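Local coordinates for protein putative protease (Parabacteroides distasonis ATCC 8503, PDB 3KD4) that is a putative exported protease of unproven function, with DUF3857 and DUF3858 regions and, between them, a probable transglutaminase-like core, at residues E132-T137 with K141-S146; E306-Y311 with S344-R349; R221-Q226 with I290-N295; T327-A332 with Y340-P345. All coordinates share one frame; numbering follows the deposited sequence.

Interaction 1: residues E132-T137 with K141-S146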
# COMPACT_ATOMS: atom_id res chain seq x y z
N GLU A 132 -9.98 -9.84 -4.77
CA GLU A 132 -10.83 -8.78 -5.26
C GLU A 132 -11.51 -8.06 -4.13
O GLU A 132 -12.22 -8.66 -3.33
CB GLU A 132 -11.87 -9.33 -6.23
CG GLU A 132 -12.65 -8.26 -6.97
CD GLU A 132 -11.85 -7.64 -8.11
OE1 GLU A 132 -10.73 -8.12 -8.39
OE2 GLU A 132 -12.36 -6.68 -8.72
N ARG A 133 -11.30 -6.76 -4.07
CA ARG A 133 -12.04 -5.90 -3.14
C ARG A 133 -13.49 -5.77 -3.60
O ARG A 133 -13.71 -5.42 -4.75
CB ARG A 133 -11.42 -4.50 -3.15
CG ARG A 133 -12.00 -3.58 -2.13
CD ARG A 133 -11.48 -2.14 -2.25
NE ARG A 133 -12.12 -1.47 -3.40
CZ ARG A 133 -11.51 -1.14 -4.53
NH1 ARG A 133 -10.22 -1.37 -4.71
NH2 ARG A 133 -12.20 -0.56 -5.48
N LEU A 134 -14.45 -6.00 -2.71
CA LEU A 134 -15.87 -5.92 -3.04
C LEU A 134 -16.57 -4.66 -2.48
O LEU A 134 -17.62 -4.23 -2.98
CB LEU A 134 -16.57 -7.19 -2.56
CG LEU A 134 -15.98 -8.51 -3.09
CD1 LEU A 134 -16.80 -9.70 -2.60
CD2 LEU A 134 -15.89 -8.50 -4.64
N GLN A 135 -15.95 -4.03 -1.48
CA GLN A 135 -16.43 -2.76 -0.97
C GLN A 135 -15.96 -1.64 -1.84
O GLN A 135 -14.81 -1.64 -2.29
CB GLN A 135 -15.93 -2.53 0.47
CG GLN A 135 -16.51 -1.33 1.16
CD GLN A 135 -16.21 -1.32 2.65
OE1 GLN A 135 -15.10 -1.57 3.06
NE2 GLN A 135 -17.23 -1.06 3.46
N GLU A 136 -16.84 -0.66 -2.07
CA GLU A 136 -16.48 0.54 -2.84
C GLU A 136 -16.64 1.81 -1.98
O GLU A 136 -17.03 1.76 -0.82
CB GLU A 136 -17.38 0.66 -4.08
CG GLU A 136 -17.40 -0.57 -4.95
CD GLU A 136 -16.07 -0.87 -5.63
OE1 GLU A 136 -15.15 -0.02 -5.68
OE2 GLU A 136 -15.96 -2.00 -6.12
N THR A 137 -16.32 2.96 -2.57
CA THR A 137 -16.45 4.24 -1.89
C THR A 137 -17.92 4.69 -1.84
O THR A 137 -18.28 5.59 -1.11
CB THR A 137 -15.57 5.32 -2.60
OG1 THR A 137 -15.89 5.34 -3.98
CG2 THR A 137 -14.05 4.96 -2.47
N LYS A 141 -25.55 -2.27 -3.32
CA LYS A 141 -26.82 -2.87 -2.90
C LYS A 141 -26.77 -4.38 -3.04
O LYS A 141 -27.28 -5.10 -2.19
CB LYS A 141 -27.97 -2.28 -3.72
CG LYS A 141 -29.35 -2.82 -3.39
CD LYS A 141 -29.72 -2.53 -1.94
CE LYS A 141 -31.21 -2.73 -1.63
NZ LYS A 141 -31.42 -2.73 -0.15
N GLU A 142 -26.16 -4.86 -4.12
CA GLU A 142 -26.01 -6.29 -4.39
C GLU A 142 -24.75 -6.56 -5.19
O GLU A 142 -24.54 -5.98 -6.27
CB GLU A 142 -27.19 -6.81 -5.20
CG GLU A 142 -27.15 -8.33 -5.48
CD GLU A 142 -28.27 -8.76 -6.43
OE1 GLU A 142 -28.10 -8.63 -7.66
OE2 GLU A 142 -29.32 -9.22 -5.94
N CYS A 143 -23.98 -7.51 -4.69
CA CYS A 143 -22.73 -7.90 -5.26
C CYS A 143 -22.73 -9.43 -5.41
O CYS A 143 -22.85 -10.15 -4.40
CB CYS A 143 -21.57 -7.43 -4.38
SG CYS A 143 -19.98 -7.94 -5.02
N LYS A 144 -22.66 -9.90 -6.65
CA LYS A 144 -22.57 -11.33 -6.98
C LYS A 144 -21.22 -11.63 -7.53
O LYS A 144 -20.72 -10.90 -8.39
CB LYS A 144 -23.65 -11.73 -8.01
CG LYS A 144 -25.07 -11.66 -7.38
CD LYS A 144 -26.20 -12.04 -8.34
CE LYS A 144 -27.54 -12.21 -7.55
NZ LYS A 144 -27.59 -13.43 -6.60
N VAL A 145 -20.57 -12.65 -6.97
CA VAL A 145 -19.24 -13.07 -7.43
C VAL A 145 -19.27 -14.55 -7.65
O VAL A 145 -19.93 -15.31 -6.90
CB VAL A 145 -18.08 -12.66 -6.46
CG1 VAL A 145 -17.91 -11.14 -6.52
CG2 VAL A 145 -18.33 -13.12 -4.98
N SER A 146 -18.57 -14.97 -8.70
CA SER A 146 -18.64 -16.34 -9.19
C SER A 146 -17.27 -16.79 -9.67
O SER A 146 -16.57 -16.02 -10.34
CB SER A 146 -19.60 -16.35 -10.40
OG SER A 146 -19.67 -17.59 -10.96
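CG of Leu134 stands anti to its carbonyl carbon (chi1 -56°), and Val145 holds CG1 in the equivalent place (chi1 -70°), which places the branches so that CD2 and CG1 meet tip to tip. Leu134 CD2 lies 3.8 Å from Val145 CG1. The thiol of Cys143 comes to the same methyl, its SG lying 4.1 Å from Leu134 CD2. One leucine branch thus sits against both residues, which are alternate members of a strand and project from the same side of it. No hydrogen bond crosses the contact; it is wholly apolar, and all three side chains are buried.

Within 132-137, the guanidinium of Arg133 donates in its plane to two partners: Arg133 NE to Gln135 O at 2.9 Å, and Arg133 NH2 to Glu136 OE1 at 3.0 Å, the latter a salt bridge.

Leu181 and Trp179 of strand 174-184 touch Leu134 and Val145 respectively, while Leu203 also packs on Val145. Here the chain leaves strand 129-133 of a three-stranded sheet and enters strand 140-150 of an eight-stranded one; the residue just beyond the first strand packs on a face of the larger sheet, where the two sheets meet within the DUF3857 region.

Interaction 2: residues E306-Y311 with S344-R349; sequences EVLAVY and SPLTNR
Apolar contact between methyl groups is what joins strand 306-311 to segment 344-349, and Leu346 supplies one branch to each of two strand residues. Leu346 CD2 meets Val310 CG2 at 3.7 Å, the two side chains running antiparallel, alongside one another. Leu346 CD1 reaches Leu308 CD1 at 4.0 Å, where the side chains run at a slant. With CG anti to the carbonyl carbon (chi1 -71°), Leu346 directs its fork at the strand; Leu308 and Val310, two residues apart, both face it. Ala329 of the adjoining strand 327-334 also touches Leu346, so the leucine rests across two neighbouring strands.

Backbone hydrogen bonding shapes the piece that carries Leu346. Asn348 N donates to Pro345 O at 3.0 Å, whereas the bond from Arg349 N to Leu346 O is weak at 3.5 Å, which leaves a short and loosely bonded helix.

Ionic links come from Arg349, whose NE pairs with Asp353 and whose NH1 pairs with Glu418, a residue of the DUF3858 range. A short helical turn here lays a leucine on one face of an antiparallel five-stranded sheet, in what is probably the transglutaminase-like core.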
# COMPACT_ATOMS: atom_id res chain seq x y z
N GLU A 306 17.16 -14.32 0.13
CA GLU A 306 15.92 -14.84 -0.45
C GLU A 306 14.88 -13.73 -0.62
O GLU A 306 14.80 -12.81 0.20
CB GLU A 306 15.32 -15.86 0.50
CG GLU A 306 15.49 -17.29 0.14
CD GLU A 306 14.60 -18.21 1.01
OE1 GLU A 306 14.88 -18.29 2.21
OE2 GLU A 306 13.63 -18.79 0.48
N VAL A 307 14.03 -13.86 -1.64
CA VAL A 307 12.90 -12.96 -1.83
C VAL A 307 11.79 -13.35 -0.83
O VAL A 307 11.59 -14.54 -0.53
CB VAL A 307 12.41 -12.97 -3.30
CG1 VAL A 307 11.17 -12.10 -3.48
CG2 VAL A 307 13.55 -12.52 -4.25
N LEU A 308 11.11 -12.34 -0.30
CA LEU A 308 10.00 -12.52 0.61
C LEU A 308 8.76 -11.88 0.03
O LEU A 308 8.82 -10.80 -0.56
CB LEU A 308 10.29 -11.85 1.96
CG LEU A 308 11.64 -12.14 2.63
CD1 LEU A 308 11.71 -11.39 3.99
CD2 LEU A 308 11.83 -13.66 2.82
N ALA A 309 7.64 -12.53 0.24
CA ALA A 309 6.33 -12.00 -0.08
C ALA A 309 5.64 -11.55 1.22
O ALA A 309 5.71 -12.25 2.23
CB ALA A 309 5.48 -13.06 -0.81
N VAL A 310 4.99 -10.39 1.17
CA VAL A 310 4.26 -9.85 2.30
C VAL A 310 2.77 -9.85 1.99
O VAL A 310 2.33 -9.27 0.97
CB VAL A 310 4.72 -8.38 2.62
CG1 VAL A 310 4.06 -7.83 3.91
CG2 VAL A 310 6.28 -8.31 2.71
N TYR A 311 2.01 -10.54 2.84
CA TYR A 311 0.57 -10.64 2.74
C TYR A 311 -0.08 -9.91 3.90
O TYR A 311 0.52 -9.77 4.97
CB TYR A 311 0.13 -12.10 2.92
CG TYR A 311 0.60 -13.06 1.87
CD1 TYR A 311 1.81 -13.73 1.99
CD2 TYR A 311 -0.18 -13.30 0.76
CE1 TYR A 311 2.20 -14.67 1.01
CE2 TYR A 311 0.21 -14.20 -0.19
CZ TYR A 311 1.38 -14.87 -0.06
OH TYR A 311 1.72 -15.73 -1.08
N SER A 344 10.09 0.28 2.49
CA SER A 344 9.82 0.63 3.87
C SER A 344 10.18 -0.54 4.80
O SER A 344 9.96 -1.69 4.45
CB SER A 344 8.34 0.96 4.01
OG SER A 344 8.06 1.20 5.38
N PRO A 345 10.71 -0.25 5.99
CA PRO A 345 11.20 -1.38 6.82
C PRO A 345 10.09 -2.35 7.19
O PRO A 345 9.03 -1.92 7.65
CB PRO A 345 11.73 -0.70 8.08
CG PRO A 345 12.10 0.69 7.63
CD PRO A 345 11.11 1.06 6.55
N LEU A 346 10.35 -3.65 7.02
CA LEU A 346 9.35 -4.65 7.41
C LEU A 346 9.02 -4.57 8.88
O LEU A 346 7.90 -4.86 9.28
CB LEU A 346 9.80 -6.08 7.08
CG LEU A 346 9.83 -6.51 5.63
CD1 LEU A 346 10.27 -7.99 5.57
CD2 LEU A 346 8.49 -6.34 4.95
N THR A 347 9.98 -4.14 9.69
CA THR A 347 9.78 -4.03 11.14
C THR A 347 8.89 -2.83 11.55
O THR A 347 8.54 -2.69 12.73
CB THR A 347 11.14 -3.97 11.85
OG1 THR A 347 11.91 -2.86 11.33
CG2 THR A 347 11.92 -5.30 11.65
N ASN A 348 8.49 -1.98 10.60
CA ASN A 348 7.51 -0.93 10.91
C ASN A 348 6.15 -1.51 11.21
O ASN A 348 5.51 -1.16 12.19
CB ASN A 348 7.40 0.12 9.79
CG ASN A 348 8.56 1.07 9.77
OD1 ASN A 348 9.56 0.89 10.46
ND2 ASN A 348 8.43 2.11 8.97
N ARG A 349 5.69 -2.42 10.37
CA ARG A 349 4.39 -3.05 10.59
C ARG A 349 4.52 -4.37 11.34
O ARG A 349 3.57 -4.87 11.92
CB ARG A 349 3.66 -3.22 9.26
CG ARG A 349 3.32 -1.88 8.54
CD ARG A 349 2.72 -2.13 7.16
NE ARG A 349 1.59 -3.05 7.25
CZ ARG A 349 0.38 -2.72 7.71
NH1 ARG A 349 0.11 -1.48 8.09
NH2 ARG A 349 -0.58 -3.64 7.79

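Interaction 3: residues R221-Q226 with I290-N295; sequences RLKESQ and IAQLLN
Helix 211-222 meets helix 287-300 of the alpha/beta core where Leu222 lies against the bent side chain of Gln292. Leu222 CB is 3.7 Å from Gln292 CD and almost as near to both amide heteroatoms, so the leucine covers the middle of the carboxamide. Farther out, Leu222 CD1 comes to 3.6 Å from Gln292 OE1, a van der Waals contact and not a hydrogen bond. Gln292 starts out extended, then folds at chi2 (61°), which carries the amide across Leu222.

Gln292 touches Val307 of strand 305-312 as well; helix 287-300 packing on the antiparallel sheet is what a transglutaminase-like core, probable here, would show. The polar link between the segments runs through water. Gln292 NE2 donates to one water at 3.0 Å, and that water in turn donates to Leu222 O at 2.8 Å. A second water accepts from Gln292 NE2 at 2.9 Å and from Lys223 NZ, also at 2.9 Å. Replacing Gln292 by a leucine would probably leave both waters without their shared donor and break the bridge to Leu222 O. Lys223 NZ has its strongest partner in a salt bridge to Asp219, four residues earlier.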
# COMPACT_ATOMS: atom_id res chain seq x y z
N ARG A 221 10.16 -19.35 -11.91
CA ARG A 221 10.07 -18.41 -13.02
C ARG A 221 11.11 -17.31 -12.83
O ARG A 221 11.75 -16.88 -13.81
CB ARG A 221 8.63 -17.87 -13.15
CG ARG A 221 7.62 -19.01 -13.49
CD ARG A 221 6.13 -18.63 -13.42
NE ARG A 221 5.49 -18.40 -14.71
CZ ARG A 221 5.02 -17.22 -15.09
NH1 ARG A 221 5.14 -16.19 -14.28
NH2 ARG A 221 4.45 -17.06 -16.26
N LEU A 222 11.30 -16.86 -11.59
CA LEU A 222 12.30 -15.82 -11.33
C LEU A 222 13.68 -16.33 -11.72
O LEU A 222 14.48 -15.57 -12.29
CB LEU A 222 12.30 -15.39 -9.87
CG LEU A 222 11.12 -14.54 -9.42
CD1 LEU A 222 11.29 -14.08 -8.00
CD2 LEU A 222 10.92 -13.36 -10.33
N LYS A 223 13.93 -17.61 -11.45
CA LYS A 223 15.25 -18.24 -11.65
C LYS A 223 15.49 -18.69 -13.08
O LYS A 223 16.58 -19.10 -13.40
CB LYS A 223 15.45 -19.42 -10.70
CG LYS A 223 15.62 -19.04 -9.21
CD LYS A 223 15.36 -20.24 -8.30
CE LYS A 223 16.06 -20.16 -6.91
NZ LYS A 223 15.82 -18.97 -5.97
N GLU A 224 14.50 -18.57 -13.95
CA GLU A 224 14.64 -18.98 -15.34
C GLU A 224 15.72 -18.23 -16.12
O GLU A 224 16.29 -18.82 -17.00
CB GLU A 224 13.31 -18.84 -16.10
CG GLU A 224 12.36 -20.03 -15.94
CD GLU A 224 10.96 -19.75 -16.49
OE1 GLU A 224 10.78 -18.73 -17.20
OE2 GLU A 224 10.04 -20.55 -16.19
N SER A 225 15.99 -16.95 -15.86
CA SER A 225 17.16 -16.31 -16.55
C SER A 225 18.48 -16.66 -15.84
O SER A 225 18.51 -16.77 -14.64
CB SER A 225 17.03 -14.79 -16.67
OG SER A 225 16.75 -14.21 -15.42
N GLN A 226 19.55 -16.84 -16.61
CA GLN A 226 20.88 -17.18 -16.04
C GLN A 226 21.44 -16.07 -15.14
O GLN A 226 22.20 -16.39 -14.21
CB GLN A 226 21.90 -17.49 -17.15
N ILE A 290 13.26 -5.90 -9.35
CA ILE A 290 14.28 -5.34 -8.47
C ILE A 290 14.59 -6.28 -7.30
O ILE A 290 15.76 -6.52 -6.98
CB ILE A 290 13.89 -3.90 -8.00
CG1 ILE A 290 13.89 -2.94 -9.21
CG2 ILE A 290 14.85 -3.38 -6.91
CD1 ILE A 290 13.21 -1.56 -8.93
N ALA A 291 13.56 -6.84 -6.72
CA ALA A 291 13.74 -7.81 -5.65
C ALA A 291 14.61 -8.98 -6.09
O ALA A 291 15.48 -9.41 -5.35
CB ALA A 291 12.39 -8.32 -5.15
N GLN A 292 14.37 -9.51 -7.29
CA GLN A 292 15.13 -10.68 -7.78
C GLN A 292 16.54 -10.29 -8.17
O GLN A 292 17.46 -11.05 -7.91
CB GLN A 292 14.43 -11.37 -8.96
CG GLN A 292 15.15 -12.61 -9.50
CD GLN A 292 15.32 -13.75 -8.50
OE1 GLN A 292 14.83 -13.68 -7.38
NE2 GLN A 292 16.00 -14.81 -8.92
N LEU A 293 16.71 -9.11 -8.75
CA LEU A 293 18.05 -8.62 -9.09
C LEU A 293 18.95 -8.51 -7.84
O LEU A 293 20.10 -8.98 -7.79
CB LEU A 293 17.95 -7.27 -9.81
CG LEU A 293 19.30 -6.65 -10.16
CD1 LEU A 293 20.11 -7.66 -11.03
CD2 LEU A 293 19.17 -5.26 -10.86
N LEU A 294 18.40 -7.89 -6.81
CA LEU A 294 19.10 -7.73 -5.54
C LEU A 294 19.43 -9.11 -4.94
O LEU A 294 20.54 -9.39 -4.54
CB LEU A 294 18.20 -6.90 -4.62
CG LEU A 294 18.60 -6.57 -3.19
CD1 LEU A 294 19.93 -5.79 -3.13
CD2 LEU A 294 17.44 -5.82 -2.49
N ASN A 295 18.43 -9.99 -4.89
CA ASN A 295 18.63 -11.36 -4.42
C ASN A 295 19.75 -12.11 -5.19
O ASN A 295 20.64 -12.71 -4.58
CB ASN A 295 17.29 -12.12 -4.52
CG ASN A 295 17.38 -13.53 -4.01
OD1 ASN A 295 17.84 -13.78 -2.90
ND2 ASN A 295 16.96 -14.47 -4.84
O HOH W 1 17.15 -14.85 -11.72
O HOH W 2 17.28 -16.84 -7.29

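Interaction 4: residues T327-A332 with Y340-P345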
# COMPACT_ATOMS: atom_id res chain seq x y z
N THR A 327 3.48 -6.56 -0.83
CA THR A 327 4.82 -6.00 -0.95
C THR A 327 5.84 -7.14 -1.11
O THR A 327 5.56 -8.25 -0.69
CB THR A 327 5.18 -5.23 0.35
OG1 THR A 327 4.09 -4.38 0.72
CG2 THR A 327 6.44 -4.38 0.19
N LEU A 328 7.01 -6.81 -1.67
CA LEU A 328 8.13 -7.70 -1.74
C LEU A 328 9.31 -7.13 -0.96
O LEU A 328 9.43 -5.93 -0.78
CB LEU A 328 8.52 -7.92 -3.17
CG LEU A 328 7.40 -8.47 -4.06
CD1 LEU A 328 7.77 -8.22 -5.49
CD2 LEU A 328 7.13 -9.96 -3.78
N ALA A 329 10.15 -8.03 -0.45
CA ALA A 329 11.35 -7.66 0.25
C ALA A 329 12.39 -8.73 -0.02
O ALA A 329 12.11 -9.78 -0.64
CB ALA A 329 11.06 -7.50 1.77
N VAL A 330 13.60 -8.48 0.43
CA VAL A 330 14.67 -9.42 0.35
C VAL A 330 15.24 -9.58 1.75
O VAL A 330 15.46 -8.60 2.47
CB VAL A 330 15.73 -8.95 -0.65
CG1 VAL A 330 16.97 -9.90 -0.68
CG2 VAL A 330 15.10 -8.83 -2.05
N LYS A 331 15.46 -10.83 2.14
CA LYS A 331 16.13 -11.18 3.38
C LYS A 331 17.61 -11.43 3.04
O LYS A 331 17.90 -12.18 2.10
CB LYS A 331 15.48 -12.47 3.91
CG LYS A 331 16.19 -13.24 4.96
CD LYS A 331 15.30 -14.39 5.48
CE LYS A 331 15.16 -15.59 4.54
NZ LYS A 331 16.16 -16.68 4.78
N ALA A 332 18.53 -10.83 3.80
CA ALA A 332 19.98 -11.06 3.64
C ALA A 332 20.57 -11.50 4.98
O ALA A 332 20.36 -10.85 6.00
CB ALA A 332 20.69 -9.82 3.15
N TYR A 340 16.43 -7.15 6.54
CA TYR A 340 15.44 -7.08 5.48
C TYR A 340 15.62 -5.82 4.64
O TYR A 340 15.81 -4.75 5.18
CB TYR A 340 14.03 -7.13 6.07
CG TYR A 340 13.87 -8.35 6.97
CD1 TYR A 340 14.01 -9.63 6.45
CD2 TYR A 340 13.61 -8.21 8.33
CE1 TYR A 340 13.87 -10.77 7.26
CE2 TYR A 340 13.46 -9.34 9.15
CZ TYR A 340 13.60 -10.62 8.59
OH TYR A 340 13.52 -11.72 9.37
N LEU A 341 15.58 -5.99 3.32
CA LEU A 341 15.70 -4.88 2.38
C LEU A 341 14.36 -4.70 1.67
O LEU A 341 13.86 -5.64 1.03
CB LEU A 341 16.83 -5.14 1.38
CG LEU A 341 18.12 -5.77 1.92
CD1 LEU A 341 19.24 -5.66 0.88
CD2 LEU A 341 18.56 -5.13 3.22
N SER A 342 13.80 -3.50 1.78
CA SER A 342 12.50 -3.12 1.22
C SER A 342 12.39 -1.59 1.23
O SER A 342 13.18 -0.89 1.89
CB SER A 342 11.33 -3.72 2.01
OG SER A 342 11.49 -3.47 3.40
N ALA A 343 11.39 -1.08 0.52
CA ALA A 343 11.24 0.37 0.36
C ALA A 343 10.95 0.95 1.74
O ALA A 343 11.56 1.93 2.13
CB ALA A 343 10.10 0.66 -0.64
N SER A 344 10.09 0.28 2.49
CA SER A 344 9.82 0.63 3.87
C SER A 344 10.18 -0.54 4.80
O SER A 344 9.96 -1.69 4.45
CB SER A 344 8.34 0.96 4.01
OG SER A 344 8.06 1.20 5.38
N PRO A 345 10.71 -0.25 5.99
CA PRO A 345 11.20 -1.38 6.82
C PRO A 345 10.09 -2.35 7.19
O PRO A 345 9.03 -1.92 7.65
CB PRO A 345 11.73 -0.70 8.08
CG PRO A 345 12.10 0.69 7.63
CD PRO A 345 11.11 1.06 6.55
O HOH W 3 9.83 -3.21 -1.04
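Tyr340 packs beside Lys331, and its path can be followed outward from CB: Tyr340 CB lies 4.1 Å from Val330 O. A chi1 of -54° sets the ring beside the backbone N and brings it alongside Lys331: Tyr340 CD1 is 4.0 Å from Lys331 CA, and Tyr340 CE1 is 4.1 Å from Lys331 CB and the same distance from Lys331 CG. The two side chains point the same way, although the end of the lysine then leads off toward Glu306, with which it makes a long, weak ion pair. Val330 O sits at the ring's edge. Leu308, Ile363 and Ile365 also touch Tyr340, and an alanine in its place would probably remove part of the cover over Lys331 CB and CG and open a gap beside Leu308 and Ile363.

Val330 and Leu341 form the antiparallel hydrogen-bonded pair of this hairpin. Leu341 N donates to Val330 O at 2.7 Å, nearly straight at 171°, and Val330 N returns the bond to Leu341 O at 2.9 Å. Beyond it, Ala329 CB meets Ser342 CB at 3.8 Å; farther along, a water bridges Leu328 O and Ala343 N. Ser342 OG turns back to Ser344 O at 2.6 Å. Direct backbone bonds thus fix the register, water links the chains farther on, and apolar contacts on both faces add to the backbone bonds.

How the interactions relate
Along the chain, interaction 1 comes first, within the DUF3857 range, and stands apart: its centre is about 29 to 36 Å from the others and it touches none of them. Interaction 3 closes next, and interactions 2 and 4 follow, ending on the same stretch; these three form one cluster. Interactions 2 and 4 lie about 5 Å apart between centres, share Ser344 and Pro345, and reach the same five-stranded sheet, in which strands 305-312 and 327-334 are neighbours. Helix 287-300 of interaction 3 touches both, through Val307 and through Val330 and Leu341. This helix covers the sheet and the turn at 346-349 lies against it as well, consistent with one compact alpha/beta domain separate from the region of interaction 1.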